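Local coordinates for protein serine protease inhibitor 4, isoform B (Drosophila melanogaster, PDB 4P0F) that probably inhibits serine and perhaps cysteine endopeptidases as a member of the serpin family, and is captured here in its cleaved form, at residues P38-T43 / L165-H170; G173-Q178 / I322-E327; N145-D150 / G328-A333. One frame throughout, in Å; residues are numbered along the deposited sequence.

Contact 1 of 3, residues P38-T43 / L165-H170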
loop_
_atom_site.group_PDB
_atom_site.type_symbol
_atom_site.label_atom_id
_atom_site.label_comp_id
_atom_site.label_asym_id
_atom_site.label_seq_id
_atom_site.Cartn_x
_atom_site.Cartn_y
_atom_site.Cartn_z
ATOM N N PRO A 38 1.399 1.358 0.822
ATOM C CA PRO A 38 1.447 2.413 1.844
ATOM C C PRO A 38 0.734 3.679 1.384
ATOM O O PRO A 38 0.120 4.380 2.209
ATOM C CB PRO A 38 2.947 2.640 2.055
ATOM C CG PRO A 38 3.622 2.079 0.878
ATOM C CD PRO A 38 2.746 0.978 0.354
ATOM N N PHE A 39 0.779 3.955 0.085
ATOM C CA PHE A 39 0.119 5.132 -0.462
ATOM C C PHE A 39 -1.386 5.069 -0.214
ATOM O O PHE A 39 -2.015 6.079 0.135
ATOM C CB PHE A 39 0.381 5.277 -1.957
ATOM C CG PHE A 39 -0.280 6.484 -2.555
ATOM C CD1 PHE A 39 -1.576 6.416 -3.031
ATOM C CD2 PHE A 39 0.375 7.702 -2.598
ATOM C CE1 PHE A 39 -2.200 7.538 -3.553
ATOM C CE2 PHE A 39 -0.245 8.823 -3.125
ATOM C CZ PHE A 39 -1.540 8.734 -3.603
ATOM N N SER A 40 -1.966 3.892 -0.421
ATOM C CA SER A 40 -3.397 3.692 -0.220
ATOM C C SER A 40 -3.782 3.910 1.242
ATOM O O SER A 40 -4.803 4.554 1.555
ATOM C CB SER A 40 -3.795 2.285 -0.678
ATOM O OG SER A 40 -5.137 1.980 -0.376
ATOM N N ILE A 41 -2.971 3.362 2.136
ATOM C CA ILE A 41 -3.226 3.478 3.560
ATOM C C ILE A 41 -3.127 4.932 4.004
ATOM O O ILE A 41 -4.016 5.430 4.700
ATOM C CB ILE A 41 -2.248 2.592 4.371
ATOM C CG1 ILE A 41 -2.493 1.113 4.040
ATOM C CG2 ILE A 41 -2.409 2.824 5.868
ATOM C CD1 ILE A 41 -1.395 0.196 4.477
ATOM N N GLN A 42 -2.052 5.617 3.625
ATOM C CA GLN A 42 -1.872 7.005 4.059
ATOM C C GLN A 42 -2.973 7.921 3.509
ATOM O O GLN A 42 -3.471 8.806 4.215
ATOM C CB GLN A 42 -0.512 7.536 3.637
ATOM C CG GLN A 42 -0.063 8.757 4.417
ATOM C CD GLN A 42 1.101 9.480 3.771
ATOM O OE1 GLN A 42 1.100 9.744 2.571
ATOM N NE2 GLN A 42 2.109 9.814 4.575
ATOM N N THR A 43 -3.362 7.693 2.256
ATOM C CA THR A 43 -4.392 8.490 1.606
ATOM C C THR A 43 -5.728 8.302 2.306
ATOM O O THR A 43 -6.413 9.280 2.616
ATOM C CB THR A 43 -4.517 8.120 0.116
ATOM O OG1 THR A 43 -3.266 8.375 -0.530
ATOM C CG2 THR A 43 -5.591 8.949 -0.569
ATOM N N LEU A 165 -14.745 5.227 4.275
ATOM C CA LEU A 165 -13.818 5.885 3.367
ATOM C C LEU A 165 -12.993 4.826 2.677
ATOM O O LEU A 165 -12.483 3.934 3.345
ATOM C CB LEU A 165 -12.899 6.847 4.124
ATOM C CG LEU A 165 -13.507 8.201 4.479
ATOM C CD1 LEU A 165 -12.687 8.898 5.530
ATOM C CD2 LEU A 165 -13.590 9.065 3.231
ATOM N N VAL A 166 -12.880 4.915 1.354
ATOM C CA VAL A 166 -12.135 3.917 0.600
ATOM C C VAL A 166 -11.166 4.550 -0.379
ATOM O O VAL A 166 -11.493 5.503 -1.078
ATOM C CB VAL A 166 -13.072 2.966 -0.170
ATOM C CG1 VAL A 166 -12.277 1.829 -0.775
ATOM C CG2 VAL A 166 -14.138 2.413 0.767
ATOM N N ASN A 167 -9.953 4.006 -0.395
ATOM C CA ASN A 167 -8.997 4.262 -1.453
ATOM C C ASN A 167 -8.693 2.963 -2.167
ATOM O O ASN A 167 -8.469 1.953 -1.518
ATOM C CB ASN A 167 -7.690 4.843 -0.920
ATOM C CG ASN A 167 -6.628 4.898 -1.991
ATOM O OD1 ASN A 167 -5.851 3.940 -2.185
ATOM N ND2 ASN A 167 -6.607 5.997 -2.728
ATOM N N ALA A 168 -8.668 3.003 -3.495
ATOM C CA ALA A 168 -8.267 1.846 -4.293
ATOM C C ALA A 168 -7.155 2.263 -5.239
ATOM O O ALA A 168 -7.116 3.405 -5.688
ATOM C CB ALA A 168 -9.447 1.281 -5.062
ATOM N N ILE A 169 -6.237 1.343 -5.511
ATOM C CA ILE A 169 -5.129 1.612 -6.421
ATOM C C ILE A 169 -4.886 0.391 -7.302
ATOM O O ILE A 169 -4.970 -0.749 -6.847
ATOM C CB ILE A 169 -3.847 2.007 -5.629
ATOM C CG1 ILE A 169 -2.654 2.234 -6.564
ATOM C CG2 ILE A 169 -3.519 0.962 -4.568
ATOM C CD1 ILE A 169 -1.494 2.976 -5.884
ATOM N N HIS A 170 -4.639 0.646 -8.583
ATOM C CA HIS A 170 -4.364 -0.420 -9.540
ATOM C C HIS A 170 -3.191 -0.051 -10.413
ATOM O O HIS A 170 -3.121 1.054 -10.943
ATOM C CB HIS A 170 -5.579 -0.701 -10.411
ATOM C CG HIS A 170 -5.346 -1.779 -11.426
ATOM N ND1 HIS A 170 -5.080 -1.506 -12.749
ATOM C CD2 HIS A 170 -5.306 -3.126 -11.299
ATOM C CE1 HIS A 170 -4.897 -2.644 -13.401
ATOM N NE2 HIS A 170 -5.031 -3.640 -12.547
#
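S40 and N167 meet polar tip to polar tip, and this pair makes the closest approach between helix 38-43 and strand 165-170. The axes of the two segments run close to antiparallel, at 159° and 8.0 Å at closest approach. Both side chains hold their first branch anti to the backbone N (chi1 174° for S40), which brings the hydroxyl in front of the amide. S40 OG donates to N167 OD1 over 2.8 Å, approaching the carbonyl from its side at 127° and somewhat out of its plane. S40 CB lies only 3.0 Å from the same N167 OD1, so the packing is tight as well as polar. S40 OG is also hydrogen-bonded to T335 OG1, while N167 ND2 turns to N95 OD1; these second partners leave the amide little choice of rotation.

Contacts are looser on both flanks. The T43 and N167 side chains cross at about a right angle, the methyl T43 CG2 lying 3.8 Å from N167 ND2, and I169 CG2 rests 4.1 Å from S40 CB. The F39 ring barely reaches the strand, with F39 CD1 4.5 Å from I169 CD1. Within the helix, T43 OG1 lies over the rim of one ring face and bonds to F39 O (2.7 Å), on the opposite face of that carbonyl from T43 N.

The arrangement matches the shutter region of serpins, where helix B underlies the central beta-sheet. All five touching residues are buried: F39 packs on helices 6-28 and 71-84 and on I93 of strand 91-100, and strand 165-170 is flanked by strand 91-100 on one edge and strand 328-341 on the other.

Contact 2 of 3, residues G173-Q178 / I322-E327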
loop_
_atom_site.group_PDB
_atom_site.type_symbol
_atom_site.label_atom_id
_atom_site.label_comp_id
_atom_site.label_asym_id
_atom_site.label_seq_id
_atom_site.Cartn_x
_atom_site.Cartn_y
_atom_site.Cartn_z
ATOM N N GLY A 173 1.926 -2.670 -15.421
ATOM C CA GLY A 173 3.048 -2.162 -16.175
ATOM C C GLY A 173 3.713 -3.270 -16.963
ATOM O O GLY A 173 3.672 -4.430 -16.561
ATOM N N THR A 174 4.299 -2.897 -18.092
ATOM C CA THR A 174 5.106 -3.801 -18.896
ATOM C C THR A 174 6.576 -3.481 -18.671
ATOM O O THR A 174 6.946 -2.314 -18.632
ATOM C CB THR A 174 4.748 -3.663 -20.391
ATOM O OG1 THR A 174 3.344 -3.910 -20.553
ATOM C CG2 THR A 174 5.551 -4.634 -21.240
ATOM N N TRP A 175 7.423 -4.497 -18.520
ATOM C CA TRP A 175 8.842 -4.221 -18.322
ATOM C C TRP A 175 9.405 -3.468 -19.523
ATOM O O TRP A 175 9.035 -3.736 -20.673
ATOM C CB TRP A 175 9.665 -5.490 -18.135
ATOM C CG TRP A 175 9.329 -6.367 -16.983
ATOM C CD1 TRP A 175 8.954 -7.669 -17.049
ATOM C CD2 TRP A 175 9.366 -6.030 -15.594
ATOM N NE1 TRP A 175 8.757 -8.171 -15.791
ATOM C CE2 TRP A 175 8.997 -7.183 -14.879
ATOM C CE3 TRP A 175 9.676 -4.867 -14.883
ATOM C CZ2 TRP A 175 8.922 -7.210 -13.499
ATOM C CZ3 TRP A 175 9.598 -4.897 -13.513
ATOM C CH2 TRP A 175 9.231 -6.058 -12.832
ATOM N N GLN A 176 10.324 -2.547 -19.257
ATOM C CA GLN A 176 11.090 -1.927 -20.325
ATOM C C GLN A 176 11.857 -3.035 -21.034
ATOM O O GLN A 176 11.933 -3.068 -22.260
ATOM C CB GLN A 176 12.041 -0.860 -19.773
ATOM C CG GLN A 176 12.868 -0.157 -20.846
ATOM C CD GLN A 176 12.035 0.760 -21.728
ATOM O OE1 GLN A 176 11.173 1.491 -21.243
ATOM N NE2 GLN A 176 12.294 0.726 -23.033
ATOM N N HIS A 177 12.407 -3.945 -20.235
ATOM C CA HIS A 177 13.082 -5.138 -20.749
ATOM C C HIS A 177 12.387 -6.391 -20.244
ATOM O O HIS A 177 12.601 -6.815 -19.111
ATOM C CB HIS A 177 14.550 -5.150 -20.331
ATOM C CG HIS A 177 15.280 -3.893 -20.675
ATOM N ND1 HIS A 177 15.435 -3.456 -21.973
ATOM C CD2 HIS A 177 15.894 -2.975 -19.893
ATOM C CE1 HIS A 177 16.115 -2.325 -21.975
ATOM N NE2 HIS A 177 16.406 -2.011 -20.726
ATOM N N GLN A 178 11.554 -6.980 -21.091
ATOM C CA GLN A 178 10.814 -8.171 -20.708
ATOM C C GLN A 178 11.705 -9.402 -20.682
ATOM O O GLN A 178 12.730 -9.470 -21.375
ATOM C CB GLN A 178 9.644 -8.406 -21.658
ATOM C CG GLN A 178 8.585 -7.316 -21.644
ATOM C CD GLN A 178 7.466 -7.598 -22.618
ATOM O OE1 GLN A 178 6.899 -8.688 -22.624
ATOM N NE2 GLN A 178 7.151 -6.621 -23.462
ATOM N N ILE A 322 -0.329 -8.815 -5.833
ATOM C CA ILE A 322 0.694 -8.541 -6.833
ATOM C C ILE A 322 1.012 -9.827 -7.599
ATOM O O ILE A 322 0.992 -10.916 -7.029
ATOM C CB ILE A 322 1.981 -7.957 -6.191
ATOM C CG1 ILE A 322 2.983 -7.537 -7.274
ATOM C CG2 ILE A 322 2.614 -8.951 -5.235
ATOM C CD1 ILE A 322 4.074 -6.578 -6.753
ATOM N N GLU A 323 1.243 -9.689 -8.899
ATOM C CA GLU A 323 1.758 -10.781 -9.729
ATOM C C GLU A 323 2.912 -10.228 -10.533
ATOM O O GLU A 323 2.815 -9.147 -11.104
ATOM C CB GLU A 323 0.675 -11.359 -10.652
ATOM C CG GLU A 323 0.233 -10.427 -11.784
ATOM C CD GLU A 323 1.163 -10.448 -13.000
ATOM O OE1 GLU A 323 2.024 -11.347 -13.095
ATOM O OE2 GLU A 323 1.038 -9.545 -13.854
ATOM N N VAL A 324 4.010 -10.979 -10.555
ATOM C CA VAL A 324 5.216 -10.609 -11.271
ATOM C C VAL A 324 5.561 -11.734 -12.249
ATOM O O VAL A 324 5.740 -12.874 -11.832
ATOM C CB VAL A 324 6.386 -10.386 -10.302
ATOM C CG1 VAL A 324 7.689 -10.079 -11.059
ATOM C CG2 VAL A 324 6.048 -9.271 -9.334
ATOM N N ASN A 325 5.634 -11.415 -13.538
ATOM C CA ASN A 325 5.950 -12.423 -14.554
ATOM C C ASN A 325 6.822 -11.854 -15.662
ATOM O O ASN A 325 7.418 -10.789 -15.512
ATOM C CB ASN A 325 4.660 -13.027 -15.129
ATOM C CG ASN A 325 3.831 -12.035 -15.928
ATOM O OD1 ASN A 325 4.254 -10.918 -16.206
ATOM N ND2 ASN A 325 2.621 -12.454 -16.302
ATOM N N GLU A 326 6.920 -12.574 -16.773
ATOM C CA GLU A 326 7.895 -12.225 -17.784
ATOM C C GLU A 326 7.564 -10.920 -18.493
ATOM O O GLU A 326 8.459 -10.253 -19.016
ATOM C CB GLU A 326 8.009 -13.358 -18.810
ATOM C CG GLU A 326 8.688 -14.626 -18.290
ATOM C CD GLU A 326 7.737 -15.601 -17.596
ATOM O OE1 GLU A 326 6.578 -15.235 -17.305
ATOM O OE2 GLU A 326 8.166 -16.752 -17.358
ATOM N N GLU A 327 6.279 -10.570 -18.530
ATOM C CA GLU A 327 5.822 -9.388 -19.254
ATOM C C GLU A 327 5.879 -8.110 -18.413
ATOM O O GLU A 327 6.067 -7.020 -18.944
ATOM C CB GLU A 327 4.382 -9.591 -19.756
ATOM C CG GLU A 327 4.249 -10.584 -20.902
ATOM C CD GLU A 327 4.570 -12.024 -20.513
ATOM O OE1 GLU A 327 4.156 -12.460 -19.416
ATOM O OE2 GLU A 327 5.233 -12.724 -21.315
#
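W175 supplies both hydrogen bonds that join its segment to the turn at 325-327. W175 N donates to E327 O over 2.9 Å, nearly straight. Its indole N-H reaches N325 O in the ring plane, W175 NE1 to N325 O being 3.0 Å with 161° at the hydrogen. CG anti to the carbonyl carbon (chi1 -60°) carries the indole toward the turn, and the rotation about CB-CG (chi2 121°) presents its NE1 edge. Inside the turn, N325 OD1 accepts from the N of E327, forming an Asx turn, and also from G328 N, so one side-chain oxygen braces the reversal from strand 311-324 to strand 328-341.

This tryptophan probably corresponds to the one in the breach of serpins, the end of the central sheet where the reactive-centre loop begins to insert; in this cleaved molecule the inserted strand starts immediately after the turn.

Farther along the same edge, on the six-membered ring, W175 CZ2 meets V324 CG1 at 4.0 Å, while Y225 meets the indole with ring planes about 15° apart and F179 meets it edge to face. Carbon atoms also come close to turn carbonyls: W175 CD1 is 3.3 Å from E326 O, and T174 CA makes a CH...O contact with E327 O. At the exposed end, Q178 OE1 lies 3.7 Å from E327 CG. The E326 carboxylate turns to T184 OG1 and forms a salt bridge with R273.

Contact 3 of 3, residues N145-D150 / G328-A333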
loop_
_atom_site.group_PDB
_atom_site.type_symbol
_atom_site.label_atom_id
_atom_site.label_comp_id
_atom_site.label_asym_id
_atom_site.label_seq_id
_atom_site.Cartn_x
_atom_site.Cartn_y
_atom_site.Cartn_z
ATOM N N ASN A 145 -9.533 -3.998 -11.257
ATOM C CA ASN A 145 -9.573 -5.050 -12.283
ATOM C C ASN A 145 -10.004 -6.371 -11.657
ATOM O O ASN A 145 -9.503 -7.439 -12.001
ATOM C CB ASN A 145 -8.207 -5.191 -12.970
ATOM C CG ASN A 145 -8.288 -5.953 -14.282
ATOM O OD1 ASN A 145 -9.345 -6.008 -14.914
ATOM N ND2 ASN A 145 -7.168 -6.547 -14.701
ATOM N N HIS A 146 -10.940 -6.264 -10.717
ATOM C CA HIS A 146 -11.491 -7.394 -9.971
ATOM C C HIS A 146 -10.472 -8.187 -9.146
ATOM O O HIS A 146 -10.734 -9.330 -8.775
ATOM C CB HIS A 146 -12.224 -8.332 -10.926
ATOM C CG HIS A 146 -13.344 -7.668 -11.663
ATOM N ND1 HIS A 146 -14.612 -7.551 -11.136
ATOM C CD2 HIS A 146 -13.385 -7.071 -12.877
ATOM C CE1 HIS A 146 -15.388 -6.918 -11.997
ATOM N NE2 HIS A 146 -14.668 -6.616 -13.063
ATOM N N LEU A 147 -9.334 -7.580 -8.815
ATOM C CA LEU A 147 -8.311 -8.288 -8.053
ATOM C C LEU A 147 -8.517 -8.214 -6.544
ATOM O O LEU A 147 -8.065 -9.095 -5.817
ATOM C CB LEU A 147 -6.930 -7.742 -8.406
ATOM C CG LEU A 147 -6.502 -7.963 -9.855
ATOM C CD1 LEU A 147 -5.252 -7.135 -10.151
ATOM C CD2 LEU A 147 -6.255 -9.436 -10.124
ATOM N N ILE A 148 -9.186 -7.164 -6.077
ATOM C CA ILE A 148 -9.468 -7.008 -4.657
ATOM C C ILE A 148 -10.961 -7.217 -4.445
ATOM O O ILE A 148 -11.770 -6.367 -4.817
ATOM C CB ILE A 148 -9.044 -5.625 -4.129
ATOM C CG1 ILE A 148 -7.563 -5.350 -4.448
ATOM C CG2 ILE A 148 -9.311 -5.506 -2.632
ATOM C CD1 ILE A 148 -6.567 -6.338 -3.856
ATOM N N LYS A 149 -11.307 -8.362 -3.862
ATOM C CA LYS A 149 -12.700 -8.752 -3.659
ATOM C C LYS A 149 -13.049 -8.772 -2.185
ATOM O O LYS A 149 -12.186 -9.006 -1.337
ATOM C CB LYS A 149 -12.963 -10.131 -4.257
ATOM C CG LYS A 149 -12.572 -10.273 -5.703
ATOM C CD LYS A 149 -12.993 -11.638 -6.223
ATOM C CE LYS A 149 -12.825 -11.764 -7.724
ATOM N NZ LYS A 149 -13.380 -13.056 -8.212
ATOM N N ASP A 150 -14.327 -8.543 -1.891
ATOM C CA ASP A 150 -14.833 -8.547 -0.523
ATOM C C ASP A 150 -13.971 -7.739 0.440
ATOM O O ASP A 150 -13.656 -8.218 1.531
ATOM C CB ASP A 150 -14.950 -9.982 -0.000
ATOM C CG ASP A 150 -15.804 -10.082 1.266
ATOM O OD1 ASP A 150 -16.798 -9.331 1.387
ATOM O OD2 ASP A 150 -15.477 -10.908 2.143
ATOM N N GLY A 328 5.675 -8.246 -17.109
ATOM C CA GLY A 328 5.611 -7.088 -16.239
ATOM C C GLY A 328 5.041 -7.421 -14.881
ATOM O O GLY A 328 5.273 -8.499 -14.337
ATOM N N THR A 329 4.266 -6.485 -14.346
ATOM C CA THR A 329 3.706 -6.598 -13.014
ATOM C C THR A 329 2.296 -6.045 -13.018
ATOM O O THR A 329 2.020 -5.043 -13.677
ATOM C CB THR A 329 4.553 -5.822 -11.983
ATOM O OG1 THR A 329 5.868 -6.376 -11.960
ATOM C CG2 THR A 329 3.939 -5.897 -10.584
ATOM N N GLU A 330 1.405 -6.729 -12.316
ATOM C CA GLU A 330 0.096 -6.174 -12.014
ATOM C C GLU A 330 -0.083 -6.211 -10.515
ATOM O O GLU A 330 0.205 -7.219 -9.872
ATOM C CB GLU A 330 -1.034 -6.935 -12.718
ATOM C CG GLU A 330 -2.389 -6.288 -12.471
ATOM C CD GLU A 330 -3.518 -6.830 -13.338
ATOM O OE1 GLU A 330 -3.339 -7.882 -13.988
ATOM O OE2 GLU A 330 -4.597 -6.184 -13.363
ATOM N N ALA A 331 -0.531 -5.091 -9.958
ATOM C CA ALA A 331 -0.720 -4.979 -8.522
ATOM C C ALA A 331 -1.953 -4.155 -8.242
ATOM O O ALA A 331 -2.329 -3.300 -9.036
ATOM C CB ALA A 331 0.488 -4.351 -7.861
ATOM N N ALA A 332 -2.584 -4.430 -7.106
ATOM C CA ALA A 332 -3.752 -3.682 -6.699
ATOM C C ALA A 332 -3.857 -3.704 -5.192
ATOM O O ALA A 332 -3.361 -4.616 -4.538
ATOM C CB ALA A 332 -5.014 -4.256 -7.325
ATOM N N ALA A 333 -4.519 -2.695 -4.645
ATOM C CA ALA A 333 -4.784 -2.671 -3.225
ATOM C C ALA A 333 -5.981 -1.780 -2.960
ATOM O O ALA A 333 -6.341 -0.950 -3.790
ATOM C CB ALA A 333 -3.573 -2.171 -2.452
#
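L147 and A332 bring their CA atoms to 6.6 Å, and I148 and A333 come about as near, where the irregular loop meets strand 328-333 with end-to-end directions 45° apart. N145 and H146 both adopt left-handed backbone conformations, and the resulting turn presents the side chains of N145, L147 and I148 to the strand.

At the polar end, N145 ND2 donates to E330 OE2 over 2.9 Å and almost straight, at 170°. The acceptor is the syn lone pair of the carboxylate, E330 OE2 lies in the amide plane of N145, and the two flat groups are nearly coplanar although the side chains cross at about a right angle. E330 reaches this far because CG is anti to the backbone N (chi1 -176°) and the chain continues extended. H170 NE2 bonds to the same OE2, so two groups grip one oxygen of a buried glutamate; the nearby carboxylate may favour a protonated imidazole.

Strand 328-333 belongs to the reactive-centre loop, which in cleaved serpins lies inserted as a strand of the central sheet; the loop bearing N145 follows the helix that crosses that sheet, helix F in serpin nomenclature. An alanine at E330 would probably leave both N145 ND2 and H170 NE2 without their shared acceptor and open a gap beside the L147 methyl.

That methyl bridges polar and apolar parts: L147 CD1 is 3.4 Å from E330 OE2 and 4.0 Å from A332 CB. I148 packs on the same alanine methyl from a different direction, with I148 CG1 also 4.0 Å from A332 CB. Its terminal methyl runs on over the backbone, I148 CD1 lying 3.7 Å from A332 O, and V140 of helix 129-143 touches the same isoleucine.

From the N terminus, helix 38-43 opens contact 1, which strand 165-170 closes. Before that happens, loop 145-150 has already opened contact 3, so these two cross along the chain. Contact 2 opens just beyond contact 1, at 173-178 on the end of the same strand 161-174, and closes at 322-327; segment 328-333 follows directly and closes contact 3, which therefore encloses contact 2. Contacts 1 and 2 stand in series, their centres about 23 Å apart. Together they tie a helix beneath the central sheet, the turn at the sheet's end and the loop after helix 129-143 to strands 161-174, 311-324 and 328-341.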